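Local coordinates for glucose import ATP-binding protein GlcV (Sulfolobus solfataricus, PDB 1OXX) that hydrolyses ATP as the energy-coupling subunit of an ABC transporter that takes up glucose, at residues F105-M110 against A154-P159; L128-V133 against G143-R148. The protein carries 1 engineered substitution. All blocks are in the same frame, centred on the assembly; numbering follows the deposited sequence.

Contact 1: residues F105-M110 against A154-P159; sequences FPLTNM and ALVKDP
V156 turns CG2 anti to its backbone N and CG1 into the place between N and the carbonyl carbon (chi1 80°), which sets CG1 against the P106 ring and also near L107, and CG2 against L107. CG1 is 3.8 Å from P106 CB, the two side chains crossing at about a right angle. V156 CG2 faces L107, with L107 CD1 at 3.8 Å. The other branch of L107 turns to K157: L107 CD2 is 3.8 Å from K157 CG, the side chains sliding past each other in opposite directions. An alanine in place of L107 would probably open a gap beside V156 CG2 and leave K157 CG without its apolar neighbour. K157 CD passes 3.7 Å from P106 O. In one of the two conformers of K157, a water tentatively bridges the P106 carbonyl and the amine, donating to P106 O at 2.7 Å and accepting from K157 NZ at 2.9 Å. M110 SD lies 4.1 Å from K157 CD, crossing the lysine chain. Type I turns L107-M110 and L155-D158 shape the two backbones, and R120 of helix 114-127 binds V156 O. Away from the ATP site, the contact joins the loop after helix 99-104 to the turn following helix 143-155, in the helical subdomain of an ABC-ATPase.

Contact 2: residues L128-V133 against G143-R148; sequences LDIHHV and GAQQQR. Engineered in segment 143-148: A144 (natural residue Gly).
L128 and R148 approach to 6.3 Å between CA atoms, and I130 and Q145 to 6.7 Å, which sets the loop 128-133 beside the first turns of helix 143-155. R148 is extended from CG to NE, which carries the guanidinium to L128 O, where NH1 donates at 2.9 Å. The N-H...O angle of 161° makes the bond fairly straight, and the oxygen lies in the guanidinium plane. Seen from the acceptor, however, the donor stands above the carbonyl plane, 62° out of it. R148 CD also lies near L128 O, at 3.4 Å. The carboxylate of D129 is not in contact with the guanidinium, though its negative charge may favour the arginine's position.

L128 is the first residue beyond helix 114-127, whose end is a Schellman motif: D129, with positive phi, is the C-prime residue, I130 N bonds to A125 O and D129 N to K126 O. Opposite this end lies the ABC signature motif, L141-Q145, running into the N-terminal end of helix 143-155; Q145 is its last residue and A144 an engineered change from Gly. In relatives this motif binds ATP across the dimer, a role that is probable here but not seen in the single chain.

I130 packs against the helix with both branches: CG2 touches R148 CB at 3.7 Å and CD1 reaches R148 O at 3.6 Å. L128 CD1 approaches the same backbone oxygen. Farther along the loop, Q145 NE2 lies 3.8 Å from V133 CG1, the two side chains crossing at about a right angle. Q145 NE2 also comes within 4.2 Å of H132 NE2, the amide and ring planes steeply inclined (73°), while Q145 OE1 accepts from S142 N.

Both contacts involve helix 143-155: contact 2 uses its first turns and contact 1 uses the turn that follows its other end. Their centres are about 17 Å apart, and their segments meet directly where L155 CD1 lies 4.2 Å from L128 CD1. Along the chain, contact 2 is nested inside the loop closed by contact 1, and helix 114-127 runs between the first segments of the two. Helix 176-190 backs the junction, since L128 and L155 both touch V186. Neither contact lies at the annotated ATP-binding residues, but Q147, within segment 143-148, bonds through NE2 to P167 O, next in sequence to the inferred ATP-binding residue E166.

Contact 1: residues F105-M110 against A154-P159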
ATOM      1  N   PHE A 105     -12.963  25.109  -8.511  1.00  7.54           N
ATOM      2  CA  PHE A 105     -12.683  25.709  -7.215  1.00  8.80           C
ATOM      3  C   PHE A 105     -11.214  26.085  -6.980  1.00  6.14           C
ATOM      4  O   PHE A 105     -10.939  27.194  -6.533  1.00  9.71           O
ATOM      5  CB  PHE A 105     -13.193  24.798  -6.093  1.00 11.43           C
ATOM      6  CG  PHE A 105     -13.207  25.463  -4.746  1.00 19.16           C
ATOM      7  CD1 PHE A 105     -14.161  26.417  -4.445  1.00 21.38           C
ATOM      8  CD2 PHE A 105     -12.256  25.150  -3.805  1.00 21.61           C
ATOM      9  CE1 PHE A 105     -14.171  27.038  -3.208  1.00 31.86           C
ATOM     10  CE2 PHE A 105     -12.262  25.766  -2.566  1.00 23.96           C
ATOM     11  CZ  PHE A 105     -13.224  26.709  -2.273  1.00 26.81           C
ATOM     12  N   PRO A 106     -10.269  25.194  -7.265  1.00  6.07           N
ATOM     13  CA  PRO A 106      -8.862  25.527  -7.013  1.00  8.16           C
ATOM     14  C   PRO A 106      -8.354  26.688  -7.853  1.00  7.43           C
ATOM     15  O   PRO A 106      -7.300  27.237  -7.536  1.00 10.61           O
ATOM     16  CB  PRO A 106      -8.126  24.237  -7.386  1.00 10.30           C
ATOM     17  CG  PRO A 106      -9.167  23.150  -7.244  1.00  9.11           C
ATOM     18  CD  PRO A 106     -10.433  23.812  -7.744  1.00  6.82           C
ATOM     19  N   LEU A 107      -9.076  27.057  -8.902  1.00  8.43           N
ATOM     20  CA  LEU A 107      -8.632  28.123  -9.799  1.00  6.50           C
ATOM     21  C   LEU A 107      -9.130  29.508  -9.402  1.00 13.37           C
ATOM     22  O   LEU A 107      -8.786  30.493 -10.051  1.00 12.60           O
ATOM     23  CB  LEU A 107      -9.112  27.841 -11.214  1.00  8.28           C
ATOM     24  CG  LEU A 107      -8.678  26.516 -11.853  1.00  6.19           C
ATOM     25  CD1 LEU A 107      -9.170  26.406 -13.283  1.00  8.19           C
ATOM     26  CD2 LEU A 107      -7.177  26.404 -11.806  1.00  7.35           C
ATOM     27  N   THR A 108      -9.918  29.569  -8.340  1.00 11.03           N
ATOM     28  CA  THR A 108     -10.580  30.802  -7.911  1.00 17.14           C
ATOM     29  C   THR A 108      -9.655  32.006  -7.821  1.00 18.20           C
ATOM     30  O   THR A 108     -10.002  33.097  -8.284  1.00 17.11           O
ATOM     31  CB  THR A 108     -11.243  30.574  -6.554  1.00 19.43           C
ATOM     32  OG1 THR A 108     -12.229  29.545  -6.667  1.00 19.91           O
ATOM     33  CG2 THR A 108     -12.033  31.805  -6.127  1.00 22.33           C
ATOM     34  N   ASN A 109      -8.490  31.811  -7.225  1.00 14.61           N
ATOM     35  CA  ASN A 109      -7.554  32.913  -7.036  1.00 23.65           C
ATOM     36  C   ASN A 109      -6.238  32.732  -7.791  1.00 18.60           C
ATOM     37  O   ASN A 109      -5.169  33.131  -7.318  1.00 17.46           O
ATOM     38  CB  ASN A 109      -7.297  33.113  -5.549  1.00 23.21           C
ATOM     39  CG  ASN A 109      -8.573  33.402  -4.769  1.00 29.53           C
ATOM     40  OD1 ASN A 109      -9.293  34.373  -5.049  1.00 26.16           O
ATOM     41  ND2 ASN A 109      -8.861  32.560  -3.784  1.00 25.01           N
ATOM     42  N   MET A 110      -6.332  32.162  -8.989  1.00 13.56           N
ATOM     43  CA  MET A 110      -5.162  31.922  -9.827  1.00 10.86           C
ATOM     44  C   MET A 110      -5.028  32.932 -10.964  1.00  8.34           C
ATOM     45  O   MET A 110      -4.354  32.690 -11.955  1.00 14.06           O
ATOM     46  CB  MET A 110      -5.201  30.492 -10.365  1.00 10.62           C
ATOM     47  CG  MET A 110      -5.152  29.452  -9.251  1.00 12.75           C
ATOM     48  SD  MET A 110      -3.684  29.631  -8.189  1.00 18.33           S
ATOM     49  CE  MET A 110      -2.490  29.313  -9.379  1.00 18.29           C
ATOM     50  N   ALA A 154      -7.798  17.628  -8.498  1.00  3.39           N
ATOM     51  CA  ALA A 154      -6.380  17.534  -8.133  1.00  4.64           C
ATOM     52  C   ALA A 154      -5.430  17.955  -9.239  1.00  8.12           C
ATOM     53  O   ALA A 154      -4.314  18.386  -8.944  1.00  8.47           O
ATOM     54  CB  ALA A 154      -6.057  16.138  -7.724  1.00  7.65           C
ATOM     55  N   LEU A 155      -5.854  17.833 -10.497  1.00  4.78           N
ATOM     56  CA  LEU A 155      -4.990  18.061 -11.663  1.00  4.55           C
ATOM     57  C   LEU A 155      -5.181  19.409 -12.343  1.00  4.27           C
ATOM     58  O   LEU A 155      -4.436  19.789 -13.243  1.00  6.21           O
ATOM     59  CB  LEU A 155      -5.257  16.967 -12.692  1.00  6.65           C
ATOM     60  CG  LEU A 155      -4.929  15.557 -12.228  1.00  6.80           C
ATOM     61  CD1 LEU A 155      -5.356  14.571 -13.300  1.00 10.86           C
ATOM     62  CD2 LEU A 155      -3.467  15.418 -11.930  1.00  9.81           C
ATOM     63  N   VAL A 156      -6.189  20.135 -11.901  1.00  5.68           N
ATOM     64  CA  VAL A 156      -6.597  21.344 -12.615  1.00  4.39           C
ATOM     65  C   VAL A 156      -5.554  22.464 -12.671  1.00  6.02           C
ATOM     66  O   VAL A 156      -5.548  23.248 -13.611  1.00  7.61           O
ATOM     67  CB  VAL A 156      -7.973  21.861 -12.094  1.00  5.83           C
ATOM     68  CG1 VAL A 156      -7.834  22.622 -10.813  1.00  5.00           C
ATOM     69  CG2 VAL A 156      -8.626  22.690 -13.158  1.00  7.81           C
ATOM     70  N   LYS A 157      -4.683  22.532 -11.673  1.00  4.84           N
ATOM     71  CA  LYS A 157      -3.599  23.536 -11.646  1.00  5.93           C
ATOM     72  C   LYS A 157      -2.255  23.008 -12.161  1.00 14.92           C
ATOM     73  O   LYS A 157      -1.207  23.594 -11.897  1.00 13.40           O
ATOM     74  CB  LYS A 157      -3.368  24.070 -10.230  1.00  9.78           C
ATOM     75  CG  LYS A 157      -4.521  24.871  -9.620  0.50  8.71           C
ATOM     76  CD  LYS A 157      -4.110  25.545  -8.317  0.50 10.57           C
ATOM     77  CE  LYS A 157      -3.874  24.543  -7.198  0.50  8.52           C
ATOM     78  NZ  LYS A 157      -3.459  25.210  -5.922  0.50 15.66           N
ATOM     79  N   ASP A 158      -2.274  21.911 -12.893  1.00 17.55           N
ATOM     80  CA  ASP A 158      -1.038  21.286 -13.375  1.00 11.90           C
ATOM     81  C   ASP A 158       0.072  21.153 -12.323  1.00 16.30           C
ATOM     82  O   ASP A 158       1.082  21.842 -12.300  1.00 15.47           O
ATOM     83  CB  ASP A 158      -0.473  21.985 -14.599  1.00 20.53           C
ATOM     84  CG  ASP A 158       0.318  21.028 -15.477  1.00 23.78           C
ATOM     85  OD1 ASP A 158      -0.259  19.978 -15.867  1.00 22.98           O
ATOM     86  OD2 ASP A 158       1.512  21.221 -15.804  1.00 44.77           O
ATOM     87  N   PRO A 159      -0.117  20.194 -11.474  1.00 10.69           N
ATOM     88  CA  PRO A 159       0.843  19.924 -10.414  1.00  5.76           C
ATOM     89  C   PRO A 159       2.086  19.188 -10.882  1.00  8.49           C
ATOM     90  O   PRO A 159       2.123  18.623 -11.973  1.00  9.21           O
ATOM     91  CB  PRO A 159       0.069  18.993  -9.493  1.00  9.46           C
ATOM     92  CG  PRO A 159      -0.971  18.378 -10.294  1.00 13.95           C
ATOM     93  CD  PRO A 159      -1.226  19.235 -11.489  1.00 14.91           C
TER
HETATM   94  O   HOH W   1      -5.773  26.807  -5.361  1.00 30.02           O

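Contact 2: residues L128-V133 against G143-R148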
ATOM      1  N   LEU A 128     -10.447  13.186 -18.734  1.00  5.79           N
ATOM      2  CA  LEU A 128     -10.864  12.214 -17.746  1.00  7.05           C
ATOM      3  C   LEU A 128     -12.276  11.671 -18.005  1.00  5.06           C
ATOM      4  O   LEU A 128     -12.874  10.993 -17.165  1.00  8.11           O
ATOM      5  CB  LEU A 128     -10.762  12.828 -16.338  1.00  9.56           C
ATOM      6  CG  LEU A 128      -9.353  13.133 -15.823  1.00 10.04           C
ATOM      7  CD1 LEU A 128      -9.369  13.826 -14.480  1.00 10.73           C
ATOM      8  CD2 LEU A 128      -8.555  11.841 -15.727  1.00 13.53           C
ATOM      9  N   ASP A 129     -12.802  12.003 -19.178  1.00  5.23           N
ATOM     10  CA  ASP A 129     -14.101  11.533 -19.657  1.00  6.67           C
ATOM     11  C   ASP A 129     -15.260  11.769 -18.697  1.00  3.83           C
ATOM     12  O   ASP A 129     -16.100  10.888 -18.467  1.00  5.87           O
ATOM     13  CB  ASP A 129     -14.028  10.058 -20.048  1.00 10.18           C
ATOM     14  CG  ASP A 129     -15.217   9.604 -20.881  1.00 12.21           C
ATOM     15  OD1 ASP A 129     -15.779  10.419 -21.654  1.00  7.73           O
ATOM     16  OD2 ASP A 129     -15.647   8.423 -20.834  1.00 13.64           O
ATOM     17  N   ILE A 130     -15.314  12.991 -18.166  1.00  4.94           N
ATOM     18  CA  ILE A 130     -16.453  13.433 -17.350  1.00  3.99           C
ATOM     19  C   ILE A 130     -17.011  14.757 -17.835  1.00  5.48           C
ATOM     20  O   ILE A 130     -17.775  15.417 -17.136  1.00  5.20           O
ATOM     21  CB  ILE A 130     -16.107  13.547 -15.845  1.00  5.77           C
ATOM     22  CG1 ILE A 130     -14.768  14.261 -15.653  1.00 10.27           C
ATOM     23  CG2 ILE A 130     -16.116  12.161 -15.217  1.00  9.43           C
ATOM     24  CD1 ILE A 130     -14.444  14.655 -14.235  1.00 12.83           C
ATOM     25  N   HIS A 131     -16.635  15.137 -19.051  1.00  4.51           N
ATOM     26  CA  HIS A 131     -17.103  16.391 -19.622  1.00  4.70           C
ATOM     27  C   HIS A 131     -18.634  16.428 -19.708  1.00  4.65           C
ATOM     28  O   HIS A 131     -19.254  17.477 -19.529  1.00  7.62           O
ATOM     29  CB  HIS A 131     -16.463  16.586 -21.004  1.00  5.35           C
ATOM     30  CG  HIS A 131     -16.753  17.905 -21.627  1.00  7.72           C
ATOM     31  ND1 HIS A 131     -17.838  18.102 -22.444  1.00  9.91           N
ATOM     32  CD2 HIS A 131     -16.122  19.100 -21.538  1.00  5.37           C
ATOM     33  CE1 HIS A 131     -17.854  19.357 -22.854  1.00  8.48           C
ATOM     34  NE2 HIS A 131     -16.822  19.987 -22.318  1.00  9.65           N
ATOM     35  N   HIS A 132     -19.232  15.269 -19.960  1.00  4.62           N
ATOM     36  CA  HIS A 132     -20.669  15.166 -20.171  1.00  5.30           C
ATOM     37  C   HIS A 132     -21.503  15.179 -18.897  1.00  9.20           C
ATOM     38  O   HIS A 132     -22.733  15.209 -18.963  1.00  9.74           O
ATOM     39  CB  HIS A 132     -21.009  13.915 -20.978  1.00  6.79           C
ATOM     40  CG  HIS A 132     -20.517  12.640 -20.364  1.00  4.94           C
ATOM     41  ND1 HIS A 132     -19.176  12.342 -20.239  1.00  4.58           N
ATOM     42  CD2 HIS A 132     -21.183  11.569 -19.864  1.00  4.98           C
ATOM     43  CE1 HIS A 132     -19.039  11.149 -19.684  1.00  9.91           C
ATOM     44  NE2 HIS A 132     -20.246  10.663 -19.441  1.00  6.94           N
ATOM     45  N   VAL A 133     -20.850  15.159 -17.735  1.00  6.01           N
ATOM     46  CA  VAL A 133     -21.591  15.238 -16.476  1.00  6.59           C
ATOM     47  C   VAL A 133     -21.178  16.462 -15.631  1.00  2.95           C
ATOM     48  O   VAL A 133     -21.392  16.501 -14.421  1.00  5.24           O
ATOM     49  CB  VAL A 133     -21.451  13.940 -15.657  1.00  4.85           C
ATOM     50  CG1 VAL A 133     -22.128  12.768 -16.386  1.00  7.47           C
ATOM     51  CG2 VAL A 133     -20.013  13.591 -15.399  1.00  6.24           C
ATOM     52  N   GLY A 143     -19.967   6.260  -8.725  1.00 11.76           N
ATOM     53  CA  GLY A 143     -18.727   6.194  -7.968  1.00  9.18           C
ATOM     54  C   GLY A 143     -17.503   6.503  -8.814  1.00  7.10           C
ATOM     55  O   GLY A 143     -16.653   7.300  -8.415  1.00  7.58           O
ATOM     56  N   ALA A 144     -17.428   5.912 -10.000  1.00  7.31           N
ATOM     57  CA  ALA A 144     -16.292   6.136 -10.886  1.00 11.04           C
ATOM     58  C   ALA A 144     -16.254   7.588 -11.319  1.00  7.48           C
ATOM     59  O   ALA A 144     -15.192   8.187 -11.396  1.00  7.51           O
ATOM     60  CB  ALA A 144     -16.353   5.235 -12.080  1.00  9.77           C
ATOM     61  N   GLN A 145     -17.413   8.170 -11.606  1.00  8.81           N
ATOM     62  CA  GLN A 145     -17.448   9.568 -11.984  1.00  6.10           C
ATOM     63  C   GLN A 145     -16.999  10.483 -10.847  1.00  5.51           C
ATOM     64  O   GLN A 145     -16.309  11.462 -11.094  1.00  6.13           O
ATOM     65  CB  GLN A 145     -18.836   9.954 -12.481  1.00  5.81           C
ATOM     66  CG  GLN A 145     -19.144   9.341 -13.832  1.00  8.01           C
ATOM     67  CD  GLN A 145     -20.594   9.465 -14.252  1.00  5.40           C
ATOM     68  OE1 GLN A 145     -21.480   9.692 -13.421  1.00  7.84           O
ATOM     69  NE2 GLN A 145     -20.846   9.320 -15.555  1.00  9.36           N
ATOM     70  N   GLN A 146     -17.370  10.166  -9.605  1.00  6.65           N
ATOM     71  CA  GLN A 146     -16.943  10.971  -8.467  1.00  5.64           C
ATOM     72  C   GLN A 146     -15.430  10.888  -8.338  1.00  6.05           C
ATOM     73  O   GLN A 146     -14.761  11.886  -8.077  1.00  7.31           O
ATOM     74  CB  GLN A 146     -17.610  10.497  -7.168  1.00  7.10           C
ATOM     75  CG  GLN A 146     -19.116  10.720  -7.121  1.00  9.17           C
ATOM     76  CD  GLN A 146     -19.783   9.892  -6.048  1.00 13.96           C
ATOM     77  OE1 GLN A 146     -19.128   9.078  -5.393  1.00 20.98           O
ATOM     78  NE2 GLN A 146     -21.079  10.086  -5.859  1.00 10.74           N
ATOM     79  N   GLN A 147     -14.894   9.694  -8.539  1.00  6.77           N
ATOM     80  CA  GLN A 147     -13.452   9.504  -8.513  1.00  8.16           C
ATOM     81  C   GLN A 147     -12.766  10.372  -9.550  1.00  5.46           C
ATOM     82  O   GLN A 147     -11.749  11.029  -9.284  1.00  7.33           O
ATOM     83  CB  GLN A 147     -13.122   8.038  -8.770  1.00 10.20           C
ATOM     84  CG  GLN A 147     -11.684   7.697  -8.488  1.00 12.84           C
ATOM     85  CD  GLN A 147     -11.452   7.354  -7.031  1.00 16.58           C
ATOM     86  OE1 GLN A 147     -12.408   7.094  -6.281  1.00 19.60           O
ATOM     87  NE2 GLN A 147     -10.189   7.327  -6.627  1.00 26.15           N
ATOM     88  N   ARG A 148     -13.315  10.375 -10.752  1.00  7.13           N
ATOM     89  CA  ARG A 148     -12.751  11.162 -11.820  1.00  7.08           C
ATOM     90  C   ARG A 148     -12.878  12.671 -11.572  1.00  5.85           C
ATOM     91  O   ARG A 148     -11.955  13.419 -11.914  1.00  6.64           O
ATOM     92  CB  ARG A 148     -13.327  10.731 -13.163  1.00  5.67           C
ATOM     93  CG  ARG A 148     -12.876   9.344 -13.557  1.00  7.77           C
ATOM     94  CD  ARG A 148     -13.597   8.787 -14.742  1.00 16.16           C
ATOM     95  NE  ARG A 148     -13.066   7.469 -15.063  1.00 12.93           N
ATOM     96  CZ  ARG A 148     -12.331   7.210 -16.125  1.00 12.93           C
ATOM     97  NH1 ARG A 148     -12.046   8.168 -16.992  1.00 20.76           N
ATOM     98  NH2 ARG A 148     -11.878   5.979 -16.321  1.00 18.39           N
TER